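Local atomic coordinates of BluB-like flavoprotein (Clostridium difficile 630, PDB entry 3EO8), a protein that binds flavin mononucleotide at its subunit interface and is probably an oxidoreductase of the nitroreductase family. Residues A[39-47]-A[107-115]; A[56-67]-A[166-177]. All coordinates share one frame; numbering follows the deposited sequence.

Interaction 1 (A[39-47]-A[107-115]); sequences SGKNIQNWH and FTKVYNPSG. With FMN (flavin mononucleotide), chain K; ACT (acetate ion), chain H.
Ile43 CD1 lies 3.5 Å from Tyr111 CD1, and Gly40 O 3.6 Å from Tyr111 CE1, both oblique to the ring, while Pro113 N lies over one face of the ring, offset toward its rim. The Phe107 ring receives His47 O at its edge, near the ring plane. Lys41 crosses Tyr111 at about a right angle, so that the phenol oxygen OH meets the lysine through its methylenes, with Lys41 CG at 3.3 Å; the lysine tip continues to a water shared with Asn112 O. CG1 of Ile43 lies anti to its backbone N (chi1 -172°), which carries CD1 to the tyrosine.

Asn45 makes the central polar join. Its backbone carbonyl O accepts from Thr108 OG1 at 2.7 Å, the donor tilted from the carbonyl plane. Its ND2 gives a nearly straight bond to Lys109 O (3.2 Å, 167° at the hydrogen) that lies in the carbonyl plane and close to the amide's own plane; Gly138 O takes a second bond from the same nitrogen. Beyond it, His47 and Phe107 form an antiparallel hydrogen-bonded pair, His47 N to Phe107 O at 3.0 Å and Phe107 N to His47 O at 2.8 Å, joining strand 47-51 to strand 102-108. A second water bridges Ile43 O and Lys109 NZ, whereas Lys109 N is buried without a partner in the model.

At the other end, Lys41 N binds O of an acetate, probably from the crystallisation liquor, at 2.8 Å, and Ser39 N makes a weak bond to the FMN ribityl O3'. Residues of the second subunit, including Ser165 and Lys208, complete that flavin site. With two acceptors on ND2, the Asn45 amide is fixed in rotation; the Tyr111-Lys41-Ile43 end, lacking direct hydrogen bonds between the segments, relies on carbon contacts and a water.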
loop_
_atom_site.group_PDB
_atom_site.type_symbol
_atom_site.label_atom_id
_atom_site.label_comp_id
_atom_site.label_asym_id
_atom_site.label_seq_id
_atom_site.Cartn_x
_atom_site.Cartn_y
_atom_site.Cartn_z
ATOM N N SER A 39 9.992 -0.134 -0.879
ATOM C CA SER A 39 9.389 1.070 -1.383
ATOM C C SER A 39 9.974 1.445 -2.720
ATOM O O SER A 39 11.118 1.126 -3.004
ATOM C CB SER A 39 9.564 2.214 -0.371
ATOM O OG SER A 39 10.922 2.573 -0.223
ATOM N N GLY A 40 9.199 2.161 -3.531
ATOM C CA GLY A 40 9.638 2.521 -4.875
ATOM C C GLY A 40 10.932 3.304 -4.831
ATOM O O GLY A 40 11.011 4.341 -4.180
ATOM N N LYS A 41 11.960 2.787 -5.508
ATOM C CA LYS A 41 13.273 3.434 -5.572
ATOM C C LYS A 41 13.801 3.786 -4.164
ATOM O O LYS A 41 14.513 4.772 -3.972
ATOM C CB LYS A 41 13.197 4.656 -6.501
ATOM C CG LYS A 41 13.116 4.268 -7.970
ATOM C CD LYS A 41 13.101 5.454 -8.920
ATOM C CE LYS A 41 12.713 5.008 -10.349
ATOM N NZ LYS A 41 12.744 6.146 -11.359
ATOM N N ASN A 42 13.470 2.943 -3.187
ATOM C CA ASN A 42 13.893 3.141 -1.787
ATOM C C ASN A 42 13.511 4.509 -1.230
ATOM O O ASN A 42 14.214 5.035 -0.381
ATOM C CB ASN A 42 15.405 2.917 -1.625
ATOM C CG ASN A 42 15.805 2.563 -0.202
ATOM O OD1 ASN A 42 15.061 1.904 0.546
ATOM N ND2 ASN A 42 16.990 3.011 0.191
ATOM N N ILE A 43 12.390 5.065 -1.697
ATOM C CA ILE A 43 11.941 6.380 -1.255
ATOM C C ILE A 43 11.609 6.424 0.244
ATOM O O ILE A 43 11.758 7.471 0.866
ATOM C CB ILE A 43 10.748 6.901 -2.085
ATOM C CG1 ILE A 43 10.442 8.351 -1.721
ATOM C CG2 ILE A 43 9.520 6.007 -1.889
ATOM C CD1 ILE A 43 9.500 9.037 -2.712
ATOM N N GLN A 44 11.191 5.299 0.829
ATOM C CA GLN A 44 10.842 5.260 2.239
ATOM C C GLN A 44 10.007 6.475 2.620
ATOM O O GLN A 44 10.348 7.217 3.538
ATOM C CB GLN A 44 12.077 5.183 3.111
ATOM C CG GLN A 44 12.977 3.991 2.821
ATOM C CD GLN A 44 14.390 4.215 3.318
ATOM O OE1 GLN A 44 14.698 3.938 4.469
ATOM N NE2 GLN A 44 15.256 4.712 2.446
ATOM N N ASN A 45 8.875 6.631 1.940
ATOM C CA ASN A 45 8.040 7.814 2.082
ATOM C C ASN A 45 7.112 7.701 3.257
ATOM O O ASN A 45 5.893 7.550 3.106
ATOM C CB ASN A 45 7.231 8.088 0.793
ATOM C CG ASN A 45 6.381 6.880 0.323
ATOM O OD1 ASN A 45 6.771 5.698 0.490
ATOM N ND2 ASN A 45 5.208 7.181 -0.261
ATOM N N TRP A 46 7.695 7.692 4.452
ATOM C CA TRP A 46 6.890 7.530 5.654
ATOM C C TRP A 46 7.536 8.213 6.845
ATOM O O TRP A 46 8.765 8.270 6.924
ATOM C CB TRP A 46 6.700 6.049 5.958
ATOM C CG TRP A 46 7.947 5.178 5.820
ATOM C CD1 TRP A 46 9.038 5.145 6.632
ATOM C CD2 TRP A 46 8.136 4.136 4.865
ATOM N NE1 TRP A 46 9.917 4.170 6.208
ATOM C CE2 TRP A 46 9.381 3.541 5.123
ATOM C CE3 TRP A 46 7.383 3.676 3.779
ATOM C CZ2 TRP A 46 9.885 2.480 4.341
ATOM C CZ3 TRP A 46 7.881 2.652 3.005
ATOM C CH2 TRP A 46 9.118 2.048 3.303
ATOM N N HIS A 47 6.696 8.732 7.744
ATOM C CA HIS A 47 7.144 9.282 9.032
ATOM C C HIS A 47 6.038 9.009 10.043
ATOM O O HIS A 47 4.892 9.378 9.826
ATOM C CB HIS A 47 7.433 10.801 8.967
ATOM C CG HIS A 47 8.147 11.311 10.181
ATOM N ND1 HIS A 47 9.518 11.284 10.300
ATOM C CD2 HIS A 47 7.679 11.800 11.349
ATOM C CE1 HIS A 47 9.866 11.763 11.481
ATOM N NE2 HIS A 47 8.767 12.083 12.137
ATOM N N PHE A 107 2.526 9.955 8.379
ATOM C CA PHE A 107 2.747 10.938 7.317
ATOM C C PHE A 107 3.451 10.269 6.146
ATOM O O PHE A 107 4.159 9.288 6.307
ATOM C CB PHE A 107 3.583 12.128 7.809
ATOM C CG PHE A 107 2.783 13.158 8.561
ATOM C CD1 PHE A 107 2.343 12.908 9.854
ATOM C CD2 PHE A 107 2.439 14.356 7.966
ATOM C CE1 PHE A 107 1.602 13.863 10.557
ATOM C CE2 PHE A 107 1.679 15.299 8.631
ATOM C CZ PHE A 107 1.258 15.065 9.941
ATOM N N THR A 108 3.250 10.821 4.962
ATOM C CA THR A 108 3.801 10.257 3.746
ATOM C C THR A 108 4.044 11.429 2.775
ATOM O O THR A 108 3.763 12.581 3.097
ATOM C CB THR A 108 2.860 9.170 3.161
ATOM O OG1 THR A 108 3.514 8.473 2.092
ATOM C CG2 THR A 108 1.523 9.781 2.664
ATOM N N LYS A 109 4.648 11.142 1.641
ATOM C CA LYS A 109 4.871 12.111 0.604
ATOM C C LYS A 109 4.699 11.470 -0.780
ATOM O O LYS A 109 4.736 10.233 -0.925
ATOM C CB LYS A 109 6.250 12.749 0.756
ATOM C CG LYS A 109 7.437 11.807 0.556
ATOM C CD LYS A 109 8.771 12.553 0.534
ATOM C CE LYS A 109 9.923 11.528 0.561
ATOM N NZ LYS A 109 11.269 12.056 0.181
ATOM N N VAL A 110 4.481 12.308 -1.791
ATOM C CA VAL A 110 4.230 11.809 -3.136
ATOM C C VAL A 110 5.479 11.146 -3.697
ATOM O O VAL A 110 6.591 11.617 -3.473
ATOM C CB VAL A 110 3.766 12.945 -4.100
ATOM C CG1 VAL A 110 3.746 12.446 -5.538
ATOM C CG2 VAL A 110 2.414 13.460 -3.705
ATOM N N TYR A 111 5.293 10.025 -4.377
ATOM C CA TYR A 111 6.353 9.338 -5.118
ATOM C C TYR A 111 5.984 9.384 -6.591
ATOM O O TYR A 111 4.949 8.865 -6.979
ATOM C CB TYR A 111 6.491 7.896 -4.656
ATOM C CG TYR A 111 7.391 7.076 -5.525
ATOM C CD1 TYR A 111 8.729 7.409 -5.672
ATOM C CD2 TYR A 111 6.924 5.963 -6.206
ATOM C CE1 TYR A 111 9.561 6.661 -6.480
ATOM C CE2 TYR A 111 7.752 5.214 -6.983
ATOM C CZ TYR A 111 9.083 5.583 -7.125
ATOM O OH TYR A 111 9.911 4.837 -7.937
ATOM N N ASN A 112 6.812 10.051 -7.397
ATOM C CA ASN A 112 6.611 10.103 -8.849
ATOM C C ASN A 112 7.250 8.834 -9.432
ATOM O O ASN A 112 8.473 8.682 -9.390
ATOM C CB ASN A 112 7.239 11.372 -9.433
ATOM C CG ASN A 112 6.479 12.632 -9.057
ATOM O OD1 ASN A 112 5.253 12.608 -8.810
ATOM N ND2 ASN A 112 7.198 13.741 -8.994
ATOM N N PRO A 113 6.427 7.895 -9.926
ATOM C CA PRO A 113 6.912 6.553 -10.258
ATOM C C PRO A 113 7.596 6.507 -11.620
ATOM O O PRO A 113 7.631 7.510 -12.312
ATOM C CB PRO A 113 5.621 5.719 -10.273
ATOM C CG PRO A 113 4.569 6.723 -10.753
ATOM C CD PRO A 113 4.982 8.046 -10.189
ATOM N N SER A 114 8.117 5.336 -11.998
ATOM C CA SER A 114 8.762 5.172 -13.291
ATOM C C SER A 114 7.781 5.490 -14.375
ATOM O O SER A 114 6.608 5.157 -14.266
ATOM C CB SER A 114 9.245 3.735 -13.452
ATOM O OG SER A 114 9.884 3.331 -12.245
ATOM N N GLY A 115 8.255 6.148 -15.427
ATOM C CA GLY A 115 7.408 6.622 -16.486
ATOM C C GLY A 115 7.119 8.103 -16.343
ATOM O O GLY A 115 6.937 8.800 -17.322
HETATM N N1 FMN K . 12.342 -2.826 -7.869
HETATM C C2 FMN K . 12.718 -2.954 -9.185
HETATM O O2 FMN K . 13.832 -3.416 -9.462
HETATM N N3 FMN K . 11.863 -2.565 -10.198
HETATM C C4 FMN K . 10.622 -2.030 -9.919
HETATM O O4 FMN K . 9.845 -1.808 -10.852
HETATM C C4A FMN K . 10.236 -1.862 -8.593
HETATM N N5 FMN K . 9.012 -1.328 -8.237
HETATM C C5A FMN K . 8.620 -1.216 -6.926
HETATM C C6 FMN K . 7.347 -0.735 -6.587
HETATM C C7 FMN K . 6.969 -0.605 -5.254
HETATM C C7M FMN K . 5.510 -0.349 -4.975
HETATM C C8 FMN K . 7.812 -1.057 -4.248
HETATM C C8M FMN K . 7.271 -1.332 -2.848
HETATM C C9 FMN K . 9.085 -1.550 -4.584
HETATM C C9A FMN K . 9.483 -1.663 -5.909
HETATM N N10 FMN K . 10.733 -2.125 -6.252
HETATM C C10 FMN K . 11.099 -2.286 -7.576
HETATM C "C1'" FMN K . 11.744 -2.495 -5.203
HETATM C "C2'" FMN K . 12.520 -1.311 -4.606
HETATM O "O2'" FMN K . 13.510 -0.801 -5.542
HETATM C "C3'" FMN K . 13.210 -1.748 -3.293
HETATM O "O3'" FMN K . 12.242 -2.140 -2.339
HETATM C "C4'" FMN K . 14.075 -0.649 -2.653
HETATM O "O4'" FMN K . 15.126 -0.221 -3.480
HETATM C "C5'" FMN K . 14.739 -1.156 -1.383
HETATM O "O5'" FMN K . 15.525 -2.295 -1.624
HETATM P P FMN K . 15.182 -3.656 -0.813
HETATM O O1P FMN K . 16.151 -4.732 -1.244
HETATM O O2P FMN K . 13.750 -3.999 -1.159
HETATM O O3P FMN K . 15.335 -3.413 0.662
HETATM C C ACT H . 12.418 0.813 -8.284
HETATM O O ACT H . 11.499 0.930 -7.484
HETATM O OXT ACT H . 13.477 0.517 -7.762
HETATM C CH3 ACT H . 12.249 1.010 -9.754
HETATM O O HOH W 1 10.524 7.870 -10.918
HETATM O O HOH W 2 12.809 9.937 1.038
#

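Interaction 2 (A[56-67]-A[166-177]); sequences LMEKIADVITKK and QNYAADEIEAVL. With ACT (acetate ion), chain I.
Val176 fits as a knob into a hole formed by Leu56, Lys59, Ile60 and Val63. Its two methyls divide the work: CG1, anti to the backbone N (chi1 171°), lies 3.8 Å from both Leu56 CD1 and Lys59 CB, while CG2 meets Val63 CG1 at 3.3 Å, a tight fit for two methyls. The two valines pass side by side, pointing opposite ways. Deeper in, Ile60 and Ile173 cross at about a right angle with their CG2 methyls 3.9 Å apart, and Ile173 CD1 also reaches Ile64 CG1.

The axes of segments 56-67 and 170-177 approach to 9.0 Å and run nearly antiparallel, at 150°. This is a helix pair laid against the antiparallel sheet of the nitroreductase fold: Ile60 touches Leu103 and Ile173 touches Leu190, on strands 102-108 and 189-197. Near the start of the second helix, Ile64 CD1 meets Gln166 CB, and Ala169 CB packs on Lys67 CB.

Toward the more exposed flank, contacts become polar. Lys67 bends at chi2 (79°) and passes CG along the edge of the Tyr168 ring in its plane; its NZ meets Glu172 OE2 at 2.8 Å from above the carboxylate plane, forming a salt bridge. The same NZ bonds OXT of an acetate, probably from the crystallisation liquor, at 3.2 Å. Glu172 OE1 stands 2.6 Å from that OXT, a separation suggesting that one of the acid groups holds a proton. The acetate's other oxygen accepts from Asp171 N in the first turn of helix 170-181.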
loop_
_atom_site.group_PDB
_atom_site.type_symbol
_atom_site.label_atom_id
_atom_site.label_comp_id
_atom_site.label_asym_id
_atom_site.label_seq_id
_atom_site.Cartn_x
_atom_site.Cartn_y
_atom_site.Cartn_z
ATOM N N LEU A 56 -4.351 16.195 22.883
ATOM C CA LEU A 56 -4.090 16.305 21.445
ATOM C C LEU A 56 -4.992 15.341 20.666
ATOM O O LEU A 56 -5.553 15.683 19.634
ATOM C CB LEU A 56 -2.603 16.040 21.172
ATOM C CG LEU A 56 -2.098 16.059 19.744
ATOM C CD1 LEU A 56 -2.537 17.317 18.992
ATOM C CD2 LEU A 56 -0.575 15.943 19.782
HETATM N N MSE A 57 -5.149 14.125 21.176
HETATM C CA MSE A 57 -6.082 13.155 20.566
HETATM C C MSE A 57 -7.495 13.730 20.515
HETATM O O MSE A 57 -8.216 13.548 19.531
HETATM C CB MSE A 57 -6.066 11.827 21.357
HETATM C CG MSE A 57 -4.791 11.057 21.151
HETATM SE SE MSE A 57 -4.535 9.587 22.412
HETATM C CE MSE A 57 -5.798 8.400 21.601
ATOM N N GLU A 58 -7.894 14.460 21.549
ATOM C CA GLU A 58 -9.244 15.018 21.573
ATOM C C GLU A 58 -9.334 16.199 20.627
ATOM O O GLU A 58 -10.371 16.429 19.991
ATOM C CB GLU A 58 -9.619 15.485 22.978
ATOM C CG GLU A 58 -9.669 14.352 23.998
ATOM C CD GLU A 58 -10.916 13.495 23.890
ATOM O OE1 GLU A 58 -11.837 13.874 23.117
ATOM O OE2 GLU A 58 -10.974 12.445 24.588
ATOM N N LYS A 59 -8.263 16.996 20.565
ATOM C CA LYS A 59 -8.227 18.114 19.642
ATOM C C LYS A 59 -8.344 17.663 18.190
ATOM O O LYS A 59 -8.987 18.316 17.383
ATOM C CB LYS A 59 -6.962 18.967 19.869
ATOM C CG LYS A 59 -7.087 19.863 21.098
ATOM C CD LYS A 59 -5.791 20.554 21.464
ATOM C CE LYS A 59 -5.956 21.466 22.701
ATOM N NZ LYS A 59 -5.882 20.675 23.969
ATOM N N ILE A 60 -7.728 16.541 17.870
ATOM C CA ILE A 60 -7.748 15.984 16.506
ATOM C C ILE A 60 -9.191 15.538 16.213
ATOM O O ILE A 60 -9.737 15.785 15.154
ATOM C CB ILE A 60 -6.698 14.868 16.373
ATOM C CG1 ILE A 60 -5.281 15.482 16.353
ATOM C CG2 ILE A 60 -6.909 14.023 15.115
ATOM C CD1 ILE A 60 -4.176 14.463 16.588
ATOM N N ALA A 61 -9.811 14.917 17.194
ATOM C CA ALA A 61 -11.202 14.449 17.054
ATOM C C ALA A 61 -12.126 15.617 16.773
ATOM O O ALA A 61 -12.958 15.577 15.848
ATOM C CB ALA A 61 -11.607 13.672 18.317
ATOM N N ASP A 62 -11.935 16.705 17.498
ATOM C CA ASP A 62 -12.788 17.875 17.320
ATOM C C ASP A 62 -12.678 18.472 15.919
ATOM O O ASP A 62 -13.689 18.944 15.396
ATOM C CB ASP A 62 -12.483 18.932 18.375
ATOM C CG ASP A 62 -12.917 18.521 19.780
ATOM O OD1 ASP A 62 -13.774 17.624 19.942
ATOM O OD2 ASP A 62 -12.436 19.160 20.724
ATOM N N VAL A 63 -11.484 18.491 15.298
ATOM C CA VAL A 63 -11.394 19.046 13.927
ATOM C C VAL A 63 -11.992 18.079 12.896
ATOM O O VAL A 63 -12.541 18.507 11.872
ATOM C CB VAL A 63 -9.947 19.487 13.469
ATOM C CG1 VAL A 63 -9.415 20.626 14.341
ATOM C CG2 VAL A 63 -8.998 18.301 13.355
ATOM N N ILE A 64 -11.923 16.780 13.189
ATOM C CA ILE A 64 -12.583 15.785 12.345
ATOM C C ILE A 64 -14.105 16.010 12.405
ATOM O O ILE A 64 -14.800 16.151 11.365
ATOM C CB ILE A 64 -12.223 14.358 12.768
ATOM C CG1 ILE A 64 -10.736 14.073 12.492
ATOM C CG2 ILE A 64 -13.156 13.328 12.028
ATOM C CD1 ILE A 64 -10.157 12.745 13.176
ATOM N N THR A 65 -14.610 16.135 13.615
ATOM C CA THR A 65 -16.045 16.431 13.827
ATOM C C THR A 65 -16.501 17.726 13.146
ATOM O O THR A 65 -17.543 17.766 12.447
ATOM C CB THR A 65 -16.342 16.462 15.327
ATOM O OG1 THR A 65 -16.093 15.162 15.868
ATOM C CG2 THR A 65 -17.803 16.887 15.577
ATOM N N LYS A 66 -15.713 18.784 13.290
ATOM C CA LYS A 66 -16.083 20.066 12.741
ATOM C C LYS A 66 -16.156 19.992 11.223
ATOM O O LYS A 66 -17.078 20.516 10.600
ATOM C CB LYS A 66 -15.072 21.117 13.184
ATOM C CG LYS A 66 -15.400 22.519 12.767
ATOM C CD LYS A 66 -14.363 23.473 13.266
ATOM C CE LYS A 66 -14.692 24.905 12.864
ATOM N NZ LYS A 66 -13.809 25.823 13.630
ATOM N N LYS A 67 -15.172 19.359 10.616
ATOM C CA LYS A 67 -15.162 19.181 9.159
ATOM C C LYS A 67 -16.332 18.294 8.737
ATOM O O LYS A 67 -17.005 18.580 7.776
ATOM C CB LYS A 67 -13.837 18.564 8.698
ATOM C CG LYS A 67 -13.558 18.723 7.201
ATOM C CD LYS A 67 -13.039 20.114 6.857
ATOM C CE LYS A 67 -12.759 20.203 5.358
ATOM N NZ LYS A 67 -11.978 21.429 4.964
ATOM N N GLN A 166 -10.570 9.546 8.131
ATOM C CA GLN A 166 -10.465 10.927 8.589
ATOM C C GLN A 166 -9.989 11.917 7.525
ATOM O O GLN A 166 -9.964 13.119 7.790
ATOM C CB GLN A 166 -9.496 10.997 9.780
ATOM C CG GLN A 166 -8.022 10.828 9.437
ATOM C CD GLN A 166 -7.622 9.403 9.083
ATOM O OE1 GLN A 166 -8.295 8.443 9.470
ATOM N NE2 GLN A 166 -6.491 9.249 8.362
ATOM N N ASN A 167 -9.556 11.438 6.365
ATOM C CA ASN A 167 -8.691 12.255 5.508
ATOM C C ASN A 167 -9.381 13.397 4.770
ATOM O O ASN A 167 -8.688 14.274 4.271
ATOM C CB ASN A 167 -7.868 11.401 4.523
ATOM C CG ASN A 167 -6.714 10.646 5.202
ATOM O OD1 ASN A 167 -6.253 10.998 6.278
ATOM N ND2 ASN A 167 -6.258 9.598 4.552
ATOM N N TYR A 168 -10.707 13.446 4.758
ATOM C CA TYR A 168 -11.402 14.670 4.329
ATOM C C TYR A 168 -11.038 15.857 5.262
ATOM O O TYR A 168 -11.254 17.019 4.887
ATOM C CB TYR A 168 -12.943 14.516 4.209
ATOM C CG TYR A 168 -13.635 14.021 5.457
ATOM C CD1 TYR A 168 -13.828 14.853 6.553
ATOM C CD2 TYR A 168 -14.075 12.706 5.557
ATOM C CE1 TYR A 168 -14.426 14.397 7.700
ATOM C CE2 TYR A 168 -14.696 12.254 6.692
ATOM C CZ TYR A 168 -14.850 13.086 7.776
ATOM O OH TYR A 168 -15.463 12.626 8.928
ATOM N N ALA A 169 -10.486 15.556 6.439
ATOM C CA ALA A 169 -10.017 16.571 7.395
ATOM C C ALA A 169 -8.492 16.548 7.629
ATOM O O ALA A 169 -8.003 17.097 8.610
ATOM C CB ALA A 169 -10.717 16.387 8.738
ATOM N N ALA A 170 -7.756 15.942 6.723
ATOM C CA ALA A 170 -6.305 15.795 6.879
ATOM C C ALA A 170 -5.593 17.131 7.082
ATOM O O ALA A 170 -4.712 17.244 7.956
ATOM C CB ALA A 170 -5.714 15.030 5.691
ATOM N N ASP A 171 -5.945 18.130 6.280
ATOM C CA ASP A 171 -5.299 19.418 6.413
ATOM C C ASP A 171 -5.490 20.008 7.799
ATOM O O ASP A 171 -4.582 20.620 8.376
ATOM C CB ASP A 171 -5.856 20.421 5.416
ATOM C CG ASP A 171 -5.543 20.090 3.965
ATOM O OD1 ASP A 171 -4.937 19.035 3.670
ATOM O OD2 ASP A 171 -5.920 20.920 3.084
ATOM N N GLU A 172 -6.691 19.844 8.340
ATOM C CA GLU A 172 -7.045 20.405 9.631
ATOM C C GLU A 172 -6.366 19.669 10.767
ATOM O O GLU A 172 -5.992 20.283 11.750
ATOM C CB GLU A 172 -8.550 20.358 9.837
ATOM C CG GLU A 172 -9.285 21.367 8.940
ATOM C CD GLU A 172 -9.458 20.957 7.506
ATOM O OE1 GLU A 172 -9.197 19.799 7.137
ATOM O OE2 GLU A 172 -9.880 21.827 6.701
ATOM N N ILE A 173 -6.229 18.361 10.626
ATOM C CA ILE A 173 -5.482 17.520 11.582
ATOM C C ILE A 173 -4.008 17.941 11.638
ATOM O O ILE A 173 -3.423 18.068 12.721
ATOM C CB ILE A 173 -5.577 16.013 11.208
ATOM C CG1 ILE A 173 -7.036 15.474 11.342
ATOM C CG2 ILE A 173 -4.650 15.168 12.113
ATOM C CD1 ILE A 173 -7.188 14.026 10.859
ATOM N N GLU A 174 -3.413 18.130 10.463
ATOM C CA GLU A 174 -2.042 18.588 10.351
ATOM C C GLU A 174 -1.830 19.952 11.059
ATOM O O GLU A 174 -0.838 20.143 11.771
ATOM C CB GLU A 174 -1.675 18.719 8.881
ATOM C CG GLU A 174 -1.543 17.360 8.148
ATOM C CD GLU A 174 -1.511 17.496 6.633
ATOM O OE1 GLU A 174 -1.298 18.634 6.127
ATOM O OE2 GLU A 174 -1.742 16.452 5.956
ATOM N N ALA A 175 -2.767 20.876 10.865
ATOM C CA ALA A 175 -2.720 22.194 11.500
ATOM C C ALA A 175 -2.768 22.111 13.024
ATOM O O ALA A 175 -2.037 22.817 13.710
ATOM C CB ALA A 175 -3.869 23.044 10.991
ATOM N N VAL A 176 -3.648 21.270 13.560
ATOM C CA VAL A 176 -3.688 21.031 15.011
ATOM C C VAL A 176 -2.372 20.470 15.521
ATOM O O VAL A 176 -1.835 20.948 16.523
ATOM C CB VAL A 176 -4.815 20.046 15.406
ATOM C CG1 VAL A 176 -4.692 19.638 16.887
ATOM C CG2 VAL A 176 -6.167 20.672 15.087
ATOM N N LEU A 177 -1.850 19.445 14.853
ATOM C CA LEU A 177 -0.599 18.834 15.291
ATOM C C LEU A 177 0.505 19.869 15.346
ATOM O O LEU A 177 1.268 19.930 16.317
ATOM C CB LEU A 177 -0.192 17.716 14.323
ATOM C CG LEU A 177 1.097 16.992 14.644
ATOM C CD1 LEU A 177 0.981 16.261 16.001
ATOM C CD2 LEU A 177 1.436 16.021 13.512
HETATM C C ACT I . -8.691 18.927 3.708
HETATM O O ACT I . -7.891 18.122 4.217
HETATM O OXT ACT I . -9.327 19.654 4.515
HETATM C CH3 ACT I . -8.892 19.015 2.214
#

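In the fold
From the N terminus, the flavin-binding loop 39-47 comes first and leads into strand 47-51 and helix 54-75, which supplies segment 56-67. The chain then returns through strand 102-108, where segment 107-115 closes interaction 1 over 59 intervening residues. Interaction 2 is completed when 166-177 meets the earlier helix, closing a loop of 98 residues counted from the end of 56-67. The two closures therefore cross rather than nest: 56-67 lies inside the first loop and 107-115 inside the second. Their centres are 24 Å apart, yet they touch where Phe107 CE1 packs on Leu177 CD2 at 3.7 Å. Together they tie the flavin loop, the edge of the sheet and its helical cover, and both reach the second subunit.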